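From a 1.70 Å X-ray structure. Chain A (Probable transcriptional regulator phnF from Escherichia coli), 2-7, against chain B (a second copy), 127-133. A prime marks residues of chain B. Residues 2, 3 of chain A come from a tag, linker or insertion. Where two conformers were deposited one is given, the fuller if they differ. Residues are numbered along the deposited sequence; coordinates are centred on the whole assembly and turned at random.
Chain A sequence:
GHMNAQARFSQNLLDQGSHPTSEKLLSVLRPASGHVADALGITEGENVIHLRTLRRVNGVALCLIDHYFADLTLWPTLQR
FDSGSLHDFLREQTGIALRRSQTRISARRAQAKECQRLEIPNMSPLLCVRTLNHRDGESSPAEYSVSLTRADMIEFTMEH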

# COMPACT_ATOMS: atom_id res chain seq x y z
N HIS A 2 0.71 7.02 17.68
CA HIS A 2 0.86 7.63 16.31
C HIS A 2 2.16 7.14 15.64
O HIS A 2 3.21 7.04 16.29
CB HIS A 2 0.81 9.18 16.46
N MET A 3 2.11 6.83 14.35
CA MET A 3 3.32 6.34 13.66
C MET A 3 4.20 7.44 13.03
O MET A 3 3.70 8.40 12.45
CB MET A 3 2.93 5.30 12.57
CG MET A 3 2.25 4.04 13.14
SD MET A 3 1.72 2.92 11.81
CE MET A 3 0.24 3.63 11.28
N ASN A 4 5.50 7.29 13.18
CA ASN A 4 6.37 8.19 12.48
C ASN A 4 6.20 7.96 10.98
O ASN A 4 5.67 6.94 10.57
CB ASN A 4 7.81 8.02 12.93
CG ASN A 4 8.36 6.64 12.68
OD1 ASN A 4 9.48 6.50 12.26
ND2 ASN A 4 7.57 5.61 12.96
N ALA A 5 6.67 8.91 10.19
CA ALA A 5 6.67 8.80 8.70
C ALA A 5 8.04 8.34 8.20
O ALA A 5 9.04 8.82 8.70
CB ALA A 5 6.31 10.14 8.14
N GLN A 6 8.09 7.37 7.26
CA GLN A 6 9.31 6.78 6.73
C GLN A 6 9.78 7.49 5.47
O GLN A 6 10.76 7.08 4.83
CB GLN A 6 9.09 5.30 6.31
CG GLN A 6 8.81 4.34 7.44
CD GLN A 6 9.44 2.97 7.23
OE1 GLN A 6 9.86 2.32 8.21
NE2 GLN A 6 9.51 2.51 5.96
N ALA A 7 9.03 8.52 5.08
CA ALA A 7 9.32 9.25 3.86
C ALA A 7 9.01 10.72 4.07
O ALA A 7 8.22 11.10 4.94
CB ALA A 7 8.55 8.65 2.65
N LEU B 127 8.36 -4.21 0.67
CA LEU B 127 7.19 -3.45 0.98
C LEU B 127 7.04 -3.45 2.48
O LEU B 127 7.09 -4.55 3.08
CB LEU B 127 5.96 -4.14 0.35
CG LEU B 127 5.60 -3.74 -1.05
CD1 LEU B 127 4.68 -4.88 -1.65
CD2 LEU B 127 4.92 -2.32 -1.01
N CYS B 128 6.84 -2.25 3.09
CA CYS B 128 6.82 -2.20 4.58
C CYS B 128 5.39 -1.72 4.89
O CYS B 128 4.97 -0.62 4.41
CB CYS B 128 7.90 -1.23 5.00
SG CYS B 128 7.75 -0.82 6.80
N VAL B 129 4.65 -2.46 5.70
CA VAL B 129 3.28 -2.12 6.03
C VAL B 129 3.27 -2.00 7.55
O VAL B 129 3.58 -2.96 8.27
CB VAL B 129 2.28 -3.16 5.54
CG1 VAL B 129 0.86 -2.76 6.08
CG2 VAL B 129 2.30 -3.34 4.02
N ARG B 130 2.92 -0.83 8.03
CA ARG B 130 2.94 -0.60 9.48
C ARG B 130 1.51 -0.28 9.89
O ARG B 130 0.84 0.53 9.29
CB ARG B 130 3.93 0.52 9.81
CG ARG B 130 5.35 0.11 9.38
CD ARG B 130 6.31 1.11 9.85
NE ARG B 130 6.12 2.39 9.14
CZ ARG B 130 6.00 3.58 9.75
NH1 ARG B 130 6.05 3.65 11.07
NH2 ARG B 130 5.85 4.72 9.04
N THR B 131 1.02 -0.96 10.92
CA THR B 131 -0.40 -0.83 11.30
C THR B 131 -0.55 -0.70 12.80
O THR B 131 0.13 -1.37 13.57
CB THR B 131 -1.24 -2.09 10.89
OG1 THR B 131 -0.72 -3.25 11.53
CG2 THR B 131 -1.26 -2.36 9.33
N LEU B 132 -1.46 0.18 13.21
CA LEU B 132 -1.85 0.30 14.61
C LEU B 132 -3.21 -0.33 14.70
O LEU B 132 -4.14 -0.02 13.91
CB LEU B 132 -1.92 1.78 15.07
CG LEU B 132 -0.56 2.46 15.18
CD1 LEU B 132 -0.80 3.97 15.52
CD2 LEU B 132 0.40 1.85 16.22
N ASN B 133 -3.34 -1.24 15.69
CA ASN B 133 -4.62 -1.98 15.88
C ASN B 133 -5.13 -1.64 17.29
O ASN B 133 -4.32 -1.55 18.24
CB ASN B 133 -4.41 -3.48 15.80
CG ASN B 133 -4.07 -3.96 14.40
OD1 ASN B 133 -3.07 -4.61 14.17
ND2 ASN B 133 -4.86 -3.60 13.48

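The two stretches run in nearly opposite directions: the CA 2 to 6 and CA 128′ to 132′ vectors lie 173° apart. Residues 127′ to 133′ belong to a longer strand, whereas Met3 to Ala7 form neither helix nor strand. In register, the CA of His2, a tag residue, lies 8.0 Å from the CA of Leu132′, and the CA of Gln6 lies 9.6 Å from the CA of Cys128′. These separations are too wide for backbone pairing, and no hydrogen bond joins main chain to main chain; side chains bridge the gap. The strand alternation is plain, with Cys128′, Arg130′ and Leu132′ directing their CA-to-CB bonds toward chain A while that of Thr131′ points away.

Arg130′ gives the most area to the contact, 122 Å² of the 398 Å² buried in total. Its chi1 to chi3 (m, t, m) carry the guanidinium to the main chain of Asn4, where NH2 donates to Asn4 O over 2.7 Å at a nearly linear N-H...O angle of 170°. A second, weak hydrogen bond runs from NH1 to the same Asn4 O, 3.3 Å away and bent to 131°. The carbonyl oxygen lies near the guanidinium plane, as suits in-plane N-H donors. By contrast, Gln6 CG sits over one face of the group, 3.4 Å from Arg130′ NH2, so aliphatic carbon covers it there.

Met3, also from the tag, supplies the main apolar contact: its CG approaches Leu132′ CG to 3.8 Å. With chi1 m and chi2 t, its SD comes within 3.6 Å of Arg130′ O, while its CB lies 3.8 Å from Arg130′ NH1. It thus touches both backbone and side chain of Arg130′. At the other end, Gln6 NE2 lies 3.9 Å from Cys128′ SG, a looser approach.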